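Local structure of DNA polymerase II large subunit (Pyrococcus horikoshii, 5BKH) at residues E34-E39 and K49-D54; I72-K77 and S155-K160; E88-S93 and K137-K142; T98-V103 and E113-E118. The protein is an archaeal DNA polymerase subunit, represented here by its mini-intein, a domain that cuts itself out of a precursor by protein splicing. All coordinates share one frame; numbering follows the deposited sequence.

Interaction 1 (E34-E39 and K49-D54); sequences ELFDEE and KKPKVD
Pro51 lies over one face of the Phe36 ring, its CB 3.8 Å from the ring centroid and 19° off the normal, a CH-pi contact displaced toward the CE2 rim. The ring reaches this place with CG beside the backbone N and anti to the carbonyl carbon (chi1 -78°), while the Lys49 carbonyl carbon comes up to its edge in the ring plane. On the other face of the strand pair, Asp37 and Lys50 run side by side. Asp37 N donates to Lys50 O over 2.8 Å, the donor nitrogen lying nearly on the C=O axis. Asp37 OD1 also sits 2.9 Å from Lys50 O, two acceptors pressed together; Lys50 NZ, 5.5 Å from Asp37 OD1, would probably ease this repulsion. Glu38 crosses the aliphatic part of Lys50, its OE2 3.3 Å from Lys50 CD. Lys52, extended beyond CG, runs over the backbone of residues 34-36, its CG 3.2 Å from Leu35 O, which also takes a weak bond from Lys52 N. Phe36 also packs on Ile72 and Val75 of strand 66-78. Phe36–Pro51 and Asp37–Lys50 form a short antiparallel beta ladder, joining the strand after helix 29-34 to the sheet of the intein domain.

Interaction 2 (I72-K77 and S155-K160); sequences IEEVIK and SLNAKK
Asn157 O is held by two successive backbone amides, Glu74 N at 3.3 Å and, more weakly, Glu73 N at 2.9 Å, whose N-H points well off the line to the oxygen (126°). Asn157 N returns a bond to Glu74 O, and the same pair is tied by side chains: Asn157 ND2 donates to Glu74 OE1 over 2.8 Å. This bond lies in the amide plane of Asn157 but reaches OE1 from above the carboxylate, the two planes being 61° apart. Asn157 CG, beside its backbone N (chi1 -77°), carries the amide to the Glu74 carboxylate, and the two groups cross obliquely on the face that also carries Ile76 and Ser155. There Ile76 CB meets Ser155 CB at 3.8 Å, and Ile76 CD1 lies against the Asn157 amide. The opposite face is apolar, with Leu156 CD1 at 3.5 Å from Ile72 CG2, the two side chains meeting about at right angles. Glu73, the extra residue of the bulge, has Arg6 as its salt-bridge partner, and Ser155 OG bonds to Asn8 O. Glu73 and Glu74 facing Asn157 make a classic beta bulge, set in an antiparallel strand pair deep in the curled sheet of the Hint fold.

Interaction 3 (E88-S93 and K137-K142); sequences ELELGS and KVAVKK
Leu89 packs against both valines of the long strand: CD2 touches Val140 CG2 at 3.7 Å and CB approaches Val138 CG2 at 3.9 Å, the Leu89 and Val138 side chains crossing about at right angles. Val138 is flanked by Glu90 as well, whose CG rests 3.6 Å from Val138 CB. Standing between the backbone N and the carbonyl carbon (chi1 77°), Glu90 CG carries the chain across the partner strand, bringing OE1 to Ala139, where it accepts a weak bond from Ala139 N. Beyond, Glu90 N donates to Ala139 O over 3.0 Å. Glu88 O takes two amides, Lys141 N at 2.7 Å and Lys142 N at 3.0 Å, both in its carbonyl plane, giving a classic beta bulge. At the rim Glu88 and Lys142 lie side by side without a charge pair: Glu88 OE2 is 3.3 Å from Lys142 CD, while Glu88 OE1 forms a salt bridge with Arg86. The contact thus rests mainly on backbone bonds and a leucine-valine core; the charges of Lys141 and Lys142 probably add no more than long-range attraction to Glu88.

Interaction 4 (T98-V103 and E113-E118); sequences TVDHPV and EKRAFE
A beta hairpin formed by strands 102-107 and 110-115 of the Hint fold is extended here by a type I turn, Thr98 to His101, facing a 3-10 segment; the Thr-x-x-His sequence of the turn matches the block B motif of inteins, whose histidine in relatives assists the first acyl shift. Backbone bonds link the pieces. Val103 and Lys114 exchange both, the one from Val103 N to Lys114 O being short and nearly straight (2.8 Å, 174°). Where the strand ends, Ala116 N goes to His101 O at 3.0 Å and Phe117 N to Val99 O at 2.9 Å, so the 3-10 amides meet carbonyls of the turn. Apolar contact is modest: Val103 CG2 packs at 3.8 Å on Ala116 CB, and Val99 CB approaches Phe117 CD1 more loosely. His101 CB is directed away from 113-118, while the ring meets His173 of the second subunit edge-to-face. Charge is concentrated at Arg115, extended from CG to NE with CG anti to the backbone N (chi1 -173°). It grips Asp100 side-on, NE at 2.7 Å and NH2 at 2.8 Å, both to OD1, with carboxylate and guanidinium only 19° from coplanar. NH2 is also claimed by Glu147 of the third subunit, so the guanidinium bridges turn and neighbour. It is backed from its own segment as well: Phe117 CB sits 3.8 Å above the guanidinium plane, over its centre.

How the interactions relate
From the N terminus, interaction 1 closes first, bringing 49-54 back to 34-39 after a nine-residue connection that is mostly strand, and is complete before interaction 2 opens at strand 66-78. Interaction 2 then spans most of the remaining chain until strand 153-158 returns. Within that span lies interaction 3, and within interaction 3 the small hairpin loop of interaction 4; none of them cross. Interactions 1 and 2 touch within one curled sheet, where strands 45-51 and 66-78 are neighbours. Interactions 3 and 4 share the six-stranded sheet, their nearest atoms about 7 Å apart. The two pairs lie on opposite sides of the chain's centre, consistent with the open, domain-swapped form.

Interaction 1 (E34-E39 and K49-D54)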
loop_
_atom_site.group_PDB
_atom_site.type_symbol
_atom_site.label_atom_id
_atom_site.label_comp_id
_atom_site.label_asym_id
_atom_site.label_seq_id
_atom_site.Cartn_x
_atom_site.Cartn_y
_atom_site.Cartn_z
ATOM N N GLU A 34 -25.411 -8.449 -18.080
ATOM C CA GLU A 34 -26.594 -7.874 -18.708
ATOM C C GLU A 34 -27.621 -8.922 -19.123
ATOM O O GLU A 34 -28.683 -8.552 -19.633
ATOM C CB GLU A 34 -26.185 -7.024 -19.912
ATOM C CG GLU A 34 -25.828 -5.595 -19.528
ATOM C CD GLU A 34 -24.652 -5.048 -20.307
ATOM O OE1 GLU A 34 -24.258 -5.673 -21.317
ATOM O OE2 GLU A 34 -24.117 -3.994 -19.904
ATOM N N LEU A 35 -27.332 -10.205 -18.927
ATOM C CA LEU A 35 -28.292 -11.282 -19.129
ATOM C C LEU A 35 -29.066 -11.622 -17.864
ATOM O O LEU A 35 -29.905 -12.528 -17.890
ATOM C CB LEU A 35 -27.575 -12.533 -19.647
ATOM C CG LEU A 35 -27.707 -12.863 -21.132
ATOM C CD1 LEU A 35 -27.181 -11.735 -22.004
ATOM C CD2 LEU A 35 -26.959 -14.154 -21.421
ATOM N N PHE A 36 -28.791 -10.936 -16.762
ATOM C CA PHE A 36 -29.536 -11.071 -15.521
ATOM C C PHE A 36 -30.229 -9.747 -15.224
ATOM O O PHE A 36 -30.039 -8.753 -15.931
ATOM C CB PHE A 36 -28.613 -11.473 -14.361
ATOM C CG PHE A 36 -28.239 -12.931 -14.354
ATOM C CD1 PHE A 36 -27.522 -13.484 -15.404
ATOM C CD2 PHE A 36 -28.600 -13.747 -13.295
ATOM C CE1 PHE A 36 -27.184 -14.821 -15.399
ATOM C CE2 PHE A 36 -28.261 -15.085 -13.284
ATOM C CZ PHE A 36 -27.554 -15.622 -14.338
ATOM N N ASP A 37 -31.041 -9.732 -14.175
ATOM C CA ASP A 37 -31.654 -8.485 -13.722
ATOM C C ASP A 37 -31.909 -8.586 -12.222
ATOM O O ASP A 37 -31.267 -9.381 -11.523
ATOM C CB ASP A 37 -32.923 -8.166 -14.539
ATOM C CG ASP A 37 -33.971 -9.262 -14.464
ATOM O OD1 ASP A 37 -33.785 -10.239 -13.707
ATOM O OD2 ASP A 37 -34.996 -9.136 -15.169
ATOM N N GLU A 38 -32.851 -7.783 -11.726
ATOM C CA GLU A 38 -33.097 -7.628 -10.292
ATOM C C GLU A 38 -31.829 -7.153 -9.580
ATOM O O GLU A 38 -31.390 -7.730 -8.585
ATOM C CB GLU A 38 -33.639 -8.920 -9.676
ATOM C CG GLU A 38 -35.121 -8.865 -9.356
ATOM C CD GLU A 38 -35.540 -9.887 -8.321
ATOM O OE1 GLU A 38 -35.029 -9.820 -7.181
ATOM O OE2 GLU A 38 -36.383 -10.751 -8.644
ATOM N N GLU A 39 -31.247 -6.080 -10.112
ATOM C CA GLU A 39 -30.002 -5.540 -9.588
ATOM C C GLU A 39 -30.167 -5.099 -8.138
ATOM O O GLU A 39 -31.250 -4.698 -7.703
ATOM C CB GLU A 39 -29.538 -4.361 -10.445
ATOM C CG GLU A 39 -28.043 -4.100 -10.395
ATOM C CD GLU A 39 -27.625 -2.924 -11.257
ATOM O OE1 GLU A 39 -27.972 -1.776 -10.910
ATOM O OE2 GLU A 39 -26.950 -3.145 -12.283
ATOM N N LYS A 49 -29.260 -11.492 -9.491
ATOM C CA LYS A 49 -29.569 -12.852 -9.078
ATOM C C LYS A 49 -30.630 -13.543 -9.924
ATOM O O LYS A 49 -30.696 -14.778 -9.902
ATOM C CB LYS A 49 -30.028 -12.872 -7.611
ATOM C CG LYS A 49 -28.915 -12.610 -6.615
ATOM C CD LYS A 49 -29.312 -13.019 -5.207
ATOM C CE LYS A 49 -29.114 -11.874 -4.225
ATOM N NZ LYS A 49 -29.385 -12.290 -2.821
ATOM N N LYS A 50 -31.457 -12.804 -10.660
ATOM C CA LYS A 50 -32.510 -13.417 -11.454
ATOM C C LYS A 50 -32.115 -13.412 -12.918
ATOM O O LYS A 50 -31.828 -12.338 -13.469
ATOM C CB LYS A 50 -33.831 -12.681 -11.265
ATOM C CG LYS A 50 -34.902 -13.513 -10.574
ATOM C CD LYS A 50 -36.299 -13.051 -10.965
ATOM C CE LYS A 50 -36.641 -13.461 -12.389
ATOM N NZ LYS A 50 -38.106 -13.391 -12.657
ATOM N N PRO A 51 -32.069 -14.566 -13.581
ATOM C CA PRO A 51 -31.794 -14.584 -15.021
ATOM C C PRO A 51 -33.071 -14.412 -15.825
ATOM O O PRO A 51 -34.149 -14.870 -15.437
ATOM C CB PRO A 51 -31.190 -15.980 -15.232
ATOM C CG PRO A 51 -31.878 -16.822 -14.205
ATOM C CD PRO A 51 -32.141 -15.925 -13.012
ATOM N N LYS A 52 -32.946 -13.727 -16.958
ATOM C CA LYS A 52 -34.057 -13.567 -17.884
ATOM C C LYS A 52 -33.937 -14.485 -19.093
ATOM O O LYS A 52 -34.724 -14.364 -20.037
ATOM C CB LYS A 52 -34.181 -12.107 -18.326
ATOM C CG LYS A 52 -32.869 -11.397 -18.595
ATOM C CD LYS A 52 -33.079 -9.887 -18.593
ATOM C CE LYS A 52 -31.836 -9.147 -19.048
ATOM N NZ LYS A 52 -31.986 -7.675 -18.882
ATOM N N VAL A 53 -32.971 -15.399 -19.076
ATOM C CA VAL A 53 -32.812 -16.429 -20.095
ATOM C C VAL A 53 -32.295 -17.677 -19.393
ATOM O O VAL A 53 -31.527 -17.581 -18.431
ATOM C CB VAL A 53 -31.864 -15.961 -21.225
ATOM C CG1 VAL A 53 -31.244 -17.143 -21.956
ATOM C CG2 VAL A 53 -32.597 -15.052 -22.206
ATOM N N ASP A 54 -32.749 -18.848 -19.844
ATOM C CA ASP A 54 -32.262 -20.112 -19.302
ATOM C C ASP A 54 -30.741 -20.178 -19.384
ATOM O O ASP A 54 -30.177 -20.356 -20.468
ATOM C CB ASP A 54 -32.889 -21.293 -20.045
ATOM C CG ASP A 54 -34.215 -21.715 -19.448
ATOM O OD1 ASP A 54 -35.266 -21.235 -19.927
ATOM O OD2 ASP A 54 -34.207 -22.529 -18.500
#

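Interaction 2 (I72-K77 and S155-K160)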
loop_
_atom_site.group_PDB
_atom_site.type_symbol
_atom_site.label_atom_id
_atom_site.label_comp_id
_atom_site.label_asym_id
_atom_site.label_seq_id
_atom_site.Cartn_x
_atom_site.Cartn_y
_atom_site.Cartn_z
ATOM N N ILE A 72 -25.798 -20.634 -12.317
ATOM C CA ILE A 72 -25.239 -19.312 -12.057
ATOM C C ILE A 72 -26.099 -18.664 -10.976
ATOM O O ILE A 72 -27.164 -18.119 -11.263
ATOM C CB ILE A 72 -25.203 -18.460 -13.326
ATOM C CG1 ILE A 72 -24.346 -19.129 -14.399
ATOM C CG2 ILE A 72 -24.697 -17.064 -13.009
ATOM C CD1 ILE A 72 -23.928 -18.193 -15.514
ATOM N N GLU A 73 -25.639 -18.721 -9.724
ATOM C CA GLU A 73 -26.422 -18.151 -8.634
ATOM C C GLU A 73 -26.454 -16.627 -8.723
ATOM O O GLU A 73 -27.527 -16.020 -8.819
ATOM C CB GLU A 73 -25.858 -18.612 -7.290
ATOM C CG GLU A 73 -25.948 -20.116 -7.079
ATOM C CD GLU A 73 -25.277 -20.570 -5.798
ATOM O OE1 GLU A 73 -24.472 -19.794 -5.239
ATOM O OE2 GLU A 73 -25.549 -21.707 -5.352
ATOM N N GLU A 74 -25.285 -15.993 -8.708
ATOM C CA GLU A 74 -25.186 -14.544 -8.776
ATOM C C GLU A 74 -24.168 -14.140 -9.831
ATOM O O GLU A 74 -23.211 -14.868 -10.104
ATOM C CB GLU A 74 -24.775 -13.948 -7.425
ATOM C CG GLU A 74 -25.706 -14.288 -6.282
ATOM C CD GLU A 74 -25.037 -14.140 -4.933
ATOM O OE1 GLU A 74 -23.865 -13.712 -4.899
ATOM O OE2 GLU A 74 -25.682 -14.450 -3.908
ATOM N N VAL A 75 -24.383 -12.970 -10.425
ATOM C CA VAL A 75 -23.372 -12.302 -11.235
ATOM C C VAL A 75 -23.123 -10.931 -10.621
ATOM O O VAL A 75 -24.070 -10.201 -10.306
ATOM C CB VAL A 75 -23.791 -12.186 -12.710
ATOM C CG1 VAL A 75 -22.598 -11.788 -13.571
ATOM C CG2 VAL A 75 -24.375 -13.493 -13.192
ATOM N N ILE A 76 -21.853 -10.587 -10.444
ATOM C CA ILE A 76 -21.455 -9.435 -9.650
ATOM C C ILE A 76 -20.653 -8.480 -10.520
ATOM O O ILE A 76 -19.871 -8.906 -11.376
ATOM C CB ILE A 76 -20.650 -9.874 -8.411
ATOM C CG1 ILE A 76 -21.505 -10.795 -7.538
ATOM C CG2 ILE A 76 -20.180 -8.670 -7.613
ATOM C CD1 ILE A 76 -20.893 -11.105 -6.192
ATOM N N LYS A 77 -20.860 -7.184 -10.298
ATOM C CA LYS A 77 -20.182 -6.125 -11.034
ATOM C C LYS A 77 -19.649 -5.130 -10.018
ATOM O O LYS A 77 -20.427 -4.525 -9.271
ATOM C CB LYS A 77 -21.139 -5.453 -12.023
ATOM C CG LYS A 77 -20.617 -4.199 -12.698
ATOM C CD LYS A 77 -21.766 -3.459 -13.380
ATOM C CE LYS A 77 -21.296 -2.208 -14.101
ATOM N NZ LYS A 77 -20.398 -2.535 -15.243
ATOM N N SER A 155 -17.532 -10.721 -11.191
ATOM C CA SER A 155 -17.390 -11.961 -10.450
ATOM C C SER A 155 -18.567 -12.862 -10.784
ATOM O O SER A 155 -19.629 -12.401 -11.207
ATOM C CB SER A 155 -17.324 -11.723 -8.936
ATOM O OG SER A 155 -16.183 -10.965 -8.587
ATOM N N LEU A 156 -18.364 -14.161 -10.590
ATOM C CA LEU A 156 -19.385 -15.159 -10.870
ATOM C C LEU A 156 -19.461 -16.101 -9.682
ATOM O O LEU A 156 -18.456 -16.707 -9.301
ATOM C CB LEU A 156 -19.066 -15.925 -12.158
ATOM C CG LEU A 156 -19.803 -17.231 -12.485
ATOM C CD1 LEU A 156 -21.285 -17.160 -12.147
ATOM C CD2 LEU A 156 -19.609 -17.599 -13.949
ATOM N N ASN A 157 -20.646 -16.216 -9.096
ATOM C CA ASN A 157 -20.914 -17.204 -8.062
ATOM C C ASN A 157 -21.709 -18.333 -8.705
ATOM O O ASN A 157 -22.840 -18.128 -9.160
ATOM C CB ASN A 157 -21.665 -16.586 -6.886
ATOM C CG ASN A 157 -20.760 -15.766 -5.991
ATOM O OD1 ASN A 157 -19.554 -16.013 -5.915
ATOM N ND2 ASN A 157 -21.337 -14.786 -5.302
ATOM N N ALA A 158 -21.102 -19.510 -8.779
ATOM C CA ALA A 158 -21.746 -20.684 -9.336
ATOM C C ALA A 158 -21.854 -21.749 -8.255
ATOM O O ALA A 158 -21.191 -21.680 -7.215
ATOM C CB ALA A 158 -20.981 -21.222 -10.547
ATOM N N LYS A 159 -22.709 -22.731 -8.505
ATOM C CA LYS A 159 -23.000 -23.754 -7.514
ATOM C C LYS A 159 -22.021 -24.915 -7.663
ATOM O O LYS A 159 -21.776 -25.390 -8.778
ATOM C CB LYS A 159 -24.448 -24.227 -7.659
ATOM C CG LYS A 159 -24.782 -25.511 -6.924
ATOM C CD LYS A 159 -25.869 -26.282 -7.654
ATOM C CE LYS A 159 -27.160 -25.474 -7.722
ATOM N NZ LYS A 159 -28.374 -26.335 -7.648
ATOM N N LYS A 160 -21.441 -25.337 -6.535
ATOM C CA LYS A 160 -20.532 -26.478 -6.455
ATOM C C LYS A 160 -19.236 -26.255 -7.229
ATOM O O LYS A 160 -18.179 -26.037 -6.628
ATOM C CB LYS A 160 -21.224 -27.755 -6.948
ATOM C CG LYS A 160 -20.821 -29.017 -6.195
ATOM C CD LYS A 160 -21.696 -30.201 -6.584
ATOM C CE LYS A 160 -21.056 -31.523 -6.189
ATOM N NZ LYS A 160 -20.082 -31.361 -5.072
#

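Interaction 3 (E88-S93 and K137-K142)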
loop_
_atom_site.group_PDB
_atom_site.type_symbol
_atom_site.label_atom_id
_atom_site.label_comp_id
_atom_site.label_asym_id
_atom_site.label_seq_id
_atom_site.Cartn_x
_atom_site.Cartn_y
_atom_site.Cartn_z
ATOM N N GLU A 88 -16.610 17.096 -22.777
ATOM C CA GLU A 88 -17.168 17.164 -24.120
ATOM C C GLU A 88 -17.032 18.607 -24.584
ATOM O O GLU A 88 -17.640 19.515 -23.998
ATOM C CB GLU A 88 -18.619 16.697 -24.131
ATOM C CG GLU A 88 -18.816 15.349 -24.807
ATOM C CD GLU A 88 -20.077 14.644 -24.349
ATOM O OE1 GLU A 88 -20.040 13.403 -24.199
ATOM O OE2 GLU A 88 -21.103 15.327 -24.140
ATOM N N LEU A 89 -16.213 18.812 -25.612
ATOM C CA LEU A 89 -15.877 20.122 -26.147
ATOM C C LEU A 89 -16.601 20.363 -27.468
ATOM O O LEU A 89 -17.142 19.445 -28.090
ATOM C CB LEU A 89 -14.362 20.240 -26.349
ATOM C CG LEU A 89 -13.465 19.644 -25.264
ATOM C CD1 LEU A 89 -12.091 19.325 -25.826
ATOM C CD2 LEU A 89 -13.348 20.625 -24.123
ATOM N N GLU A 90 -16.597 21.619 -27.903
ATOM C CA GLU A 90 -17.216 21.930 -29.179
ATOM C C GLU A 90 -16.334 21.411 -30.310
ATOM O O GLU A 90 -15.171 21.049 -30.109
ATOM C CB GLU A 90 -17.473 23.434 -29.309
ATOM C CG GLU A 90 -16.252 24.268 -29.638
ATOM C CD GLU A 90 -16.559 25.756 -29.716
ATOM O OE1 GLU A 90 -17.061 26.320 -28.719
ATOM O OE2 GLU A 90 -16.303 26.360 -30.781
ATOM N N LEU A 91 -16.917 21.358 -31.509
ATOM C CA LEU A 91 -16.302 20.779 -32.702
ATOM C C LEU A 91 -16.179 19.261 -32.608
ATOM O O LEU A 91 -15.412 18.650 -33.359
ATOM C CB LEU A 91 -14.931 21.406 -32.994
ATOM C CG LEU A 91 -14.888 22.910 -33.289
ATOM C CD1 LEU A 91 -13.534 23.304 -33.858
ATOM C CD2 LEU A 91 -16.011 23.337 -34.230
ATOM N N GLY A 92 -16.921 18.636 -31.690
ATOM C CA GLY A 92 -16.961 17.194 -31.569
ATOM C C GLY A 92 -15.866 16.562 -30.735
ATOM O O GLY A 92 -15.966 15.370 -30.423
ATOM N N SER A 93 -14.831 17.309 -30.355
ATOM C CA SER A 93 -13.695 16.719 -29.658
ATOM C C SER A 93 -14.053 16.337 -28.225
ATOM O O SER A 93 -14.863 16.992 -27.561
ATOM C CB SER A 93 -12.511 17.686 -29.651
ATOM O OG SER A 93 -11.297 17.003 -29.392
ATOM N N LYS A 137 -9.123 27.139 -30.069
ATOM C CA LYS A 137 -9.796 27.461 -28.815
ATOM C C LYS A 137 -11.213 26.911 -28.877
ATOM O O LYS A 137 -12.042 27.410 -29.643
ATOM C CB LYS A 137 -9.806 28.966 -28.561
ATOM C CG LYS A 137 -8.424 29.600 -28.490
ATOM C CD LYS A 137 -8.405 30.766 -27.525
ATOM C CE LYS A 137 -7.362 31.795 -27.922
ATOM N NZ LYS A 137 -6.107 31.188 -28.430
ATOM N N VAL A 138 -11.500 25.888 -28.069
ATOM C CA VAL A 138 -12.827 25.291 -28.047
ATOM C C VAL A 138 -13.384 25.397 -26.637
ATOM O O VAL A 138 -12.651 25.576 -25.669
ATOM C CB VAL A 138 -12.819 23.827 -28.526
ATOM C CG1 VAL A 138 -12.428 23.768 -29.995
ATOM C CG2 VAL A 138 -11.878 22.986 -27.670
ATOM N N ALA A 139 -14.702 25.299 -26.529
ATOM C CA ALA A 139 -15.388 25.501 -25.264
ATOM C C ALA A 139 -15.842 24.173 -24.681
ATOM O O ALA A 139 -16.238 23.263 -25.415
ATOM C CB ALA A 139 -16.596 26.424 -25.439
ATOM N N VAL A 140 -15.800 24.074 -23.356
ATOM C CA VAL A 140 -16.300 22.894 -22.661
ATOM C C VAL A 140 -17.822 22.952 -22.654
ATOM O O VAL A 140 -18.417 23.792 -21.974
ATOM C CB VAL A 140 -15.751 22.801 -21.235
ATOM C CG1 VAL A 140 -16.283 21.546 -20.564
ATOM C CG2 VAL A 140 -14.240 22.804 -21.255
ATOM N N LYS A 141 -18.456 22.047 -23.399
ATOM C CA LYS A 141 -19.912 21.974 -23.408
ATOM C C LYS A 141 -20.455 21.108 -22.282
ATOM O O LYS A 141 -21.482 21.448 -21.685
ATOM C CB LYS A 141 -20.419 21.426 -24.745
ATOM C CG LYS A 141 -19.729 21.984 -25.969
ATOM C CD LYS A 141 -19.984 21.096 -27.182
ATOM C CE LYS A 141 -21.456 21.093 -27.582
ATOM N NZ LYS A 141 -21.749 20.024 -28.579
ATOM N N LYS A 142 -19.797 19.988 -21.981
ATOM C CA LYS A 142 -20.308 19.066 -20.973
ATOM C C LYS A 142 -19.171 18.519 -20.122
ATOM O O LYS A 142 -18.078 18.266 -20.627
ATOM C CB LYS A 142 -21.074 17.906 -21.621
ATOM C CG LYS A 142 -22.224 17.372 -20.784
ATOM C CD LYS A 142 -22.798 16.097 -21.388
ATOM C CE LYS A 142 -23.966 15.567 -20.572
ATOM N NZ LYS A 142 -23.689 14.205 -20.038
#

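Interaction 4 (T98-V103 and E113-E118)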
loop_
_atom_site.group_PDB
_atom_site.type_symbol
_atom_site.label_atom_id
_atom_site.label_comp_id
_atom_site.label_asym_id
_atom_site.label_seq_id
_atom_site.Cartn_x
_atom_site.Cartn_y
_atom_site.Cartn_z
ATOM N N THR A 98 -7.591 12.499 -15.706
ATOM C CA THR A 98 -7.734 12.368 -14.266
ATOM C C THR A 98 -8.096 13.714 -13.647
ATOM O O THR A 98 -7.817 14.779 -14.204
ATOM C CB THR A 98 -6.448 11.833 -13.633
ATOM O OG1 THR A 98 -5.312 12.463 -14.237
ATOM C CG2 THR A 98 -6.343 10.334 -13.835
ATOM N N VAL A 99 -8.716 13.653 -12.466
ATOM C CA VAL A 99 -9.172 14.865 -11.799
ATOM C C VAL A 99 -8.019 15.802 -11.472
ATOM O O VAL A 99 -8.226 17.013 -11.341
ATOM C CB VAL A 99 -9.969 14.509 -10.525
ATOM C CG1 VAL A 99 -11.085 13.530 -10.851
ATOM C CG2 VAL A 99 -9.051 13.942 -9.463
ATOM N N ASP A 100 -6.800 15.280 -11.352
ATOM C CA ASP A 100 -5.646 16.086 -10.977
ATOM C C ASP A 100 -4.753 16.447 -12.159
ATOM O O ASP A 100 -3.788 17.196 -11.982
ATOM C CB ASP A 100 -4.823 15.357 -9.908
ATOM C CG ASP A 100 -5.520 15.313 -8.556
ATOM O OD1 ASP A 100 -6.084 16.347 -8.136
ATOM O OD2 ASP A 100 -5.496 14.243 -7.909
ATOM N N HIS A 101 -5.051 15.945 -13.351
ATOM C CA HIS A 101 -4.219 16.233 -14.509
ATOM C C HIS A 101 -4.421 17.681 -14.955
ATOM O O HIS A 101 -5.546 18.188 -14.934
ATOM C CB HIS A 101 -4.557 15.269 -15.647
ATOM C CG HIS A 101 -3.759 15.487 -16.895
ATOM N ND1 HIS A 101 -2.534 14.894 -17.109
ATOM C CD2 HIS A 101 -4.021 16.219 -18.004
ATOM C CE1 HIS A 101 -2.070 15.259 -18.291
ATOM N NE2 HIS A 101 -2.953 16.062 -18.856
ATOM N N PRO A 102 -3.355 18.375 -15.357
ATOM C CA PRO A 102 -3.499 19.778 -15.772
ATOM C C PRO A 102 -4.019 19.891 -17.202
ATOM O O PRO A 102 -3.545 19.208 -18.112
ATOM C CB PRO A 102 -2.074 20.331 -15.648
ATOM C CG PRO A 102 -1.201 19.135 -15.889
ATOM C CD PRO A 102 -1.946 17.939 -15.344
ATOM N N VAL A 103 -4.999 20.771 -17.391
ATOM C CA VAL A 103 -5.620 21.044 -18.679
ATOM C C VAL A 103 -5.216 22.445 -19.112
ATOM O O VAL A 103 -5.265 23.389 -18.311
ATOM C CB VAL A 103 -7.150 20.916 -18.595
ATOM C CG1 VAL A 103 -7.766 21.066 -19.960
ATOM C CG2 VAL A 103 -7.541 19.579 -17.978
ATOM N N GLU A 113 -2.294 26.543 -16.930
ATOM C CA GLU A 113 -2.536 25.148 -16.593
ATOM C C GLU A 113 -3.524 25.105 -15.435
ATOM O O GLU A 113 -3.285 25.712 -14.385
ATOM C CB GLU A 113 -1.235 24.429 -16.242
ATOM C CG GLU A 113 -0.571 23.772 -17.447
ATOM C CD GLU A 113 0.943 23.803 -17.384
ATOM O OE1 GLU A 113 1.513 23.240 -16.426
ATOM O OE2 GLU A 113 1.566 24.392 -18.293
ATOM N N LYS A 114 -4.639 24.416 -15.636
ATOM C CA LYS A 114 -5.716 24.369 -14.664
ATOM C C LYS A 114 -5.946 22.923 -14.263
ATOM O O LYS A 114 -5.988 22.038 -15.114
ATOM C CB LYS A 114 -7.006 24.971 -15.247
ATOM C CG LYS A 114 -7.830 25.793 -14.269
ATOM C CD LYS A 114 -8.945 26.539 -14.992
ATOM C CE LYS A 114 -10.260 26.473 -14.229
ATOM N NZ LYS A 114 -11.145 27.641 -14.520
ATOM N N ARG A 115 -6.077 22.680 -12.966
ATOM C CA ARG A 115 -6.441 21.349 -12.508
ATOM C C ARG A 115 -7.776 20.937 -13.121
ATOM O O ARG A 115 -8.765 21.671 -13.032
ATOM C CB ARG A 115 -6.516 21.342 -10.987
ATOM C CG ARG A 115 -6.732 19.998 -10.356
ATOM C CD ARG A 115 -6.474 20.104 -8.857
ATOM N NE ARG A 115 -6.865 18.889 -8.160
ATOM C CZ ARG A 115 -7.807 18.832 -7.231
ATOM N NH1 ARG A 115 -8.455 19.920 -6.835
ATOM N NH2 ARG A 115 -8.108 17.656 -6.690
ATOM N N ALA A 116 -7.791 19.764 -13.763
ATOM C CA ALA A 116 -9.000 19.278 -14.424
ATOM C C ALA A 116 -10.219 19.374 -13.518
ATOM O O ALA A 116 -11.324 19.688 -13.977
ATOM C CB ALA A 116 -8.797 17.833 -14.880
ATOM N N PHE A 117 -10.031 19.119 -12.224
ATOM C CA PHE A 117 -11.131 19.201 -11.271
ATOM C C PHE A 117 -11.753 20.592 -11.242
ATOM O O PHE A 117 -12.941 20.732 -10.931
ATOM C CB PHE A 117 -10.627 18.809 -9.877
ATOM C CG PHE A 117 -11.716 18.639 -8.860
ATOM C CD1 PHE A 117 -12.556 17.537 -8.902
ATOM C CD2 PHE A 117 -11.892 19.573 -7.853
ATOM C CE1 PHE A 117 -13.555 17.371 -7.967
ATOM C CE2 PHE A 117 -12.892 19.415 -6.909
ATOM C CZ PHE A 117 -13.724 18.311 -6.966
ATOM N N GLU A 118 -10.978 21.628 -11.564
ATOM C CA GLU A 118 -11.461 23.001 -11.492
ATOM C C GLU A 118 -12.056 23.505 -12.801
ATOM O O GLU A 118 -12.632 24.598 -12.814
ATOM C CB GLU A 118 -10.331 23.947 -11.065
ATOM C CG GLU A 118 -9.684 23.594 -9.734
ATOM C CD GLU A 118 -10.558 23.929 -8.538
ATOM O OE1 GLU A 118 -11.549 24.673 -8.704
ATOM O OE2 GLU A 118 -10.251 23.442 -7.430
#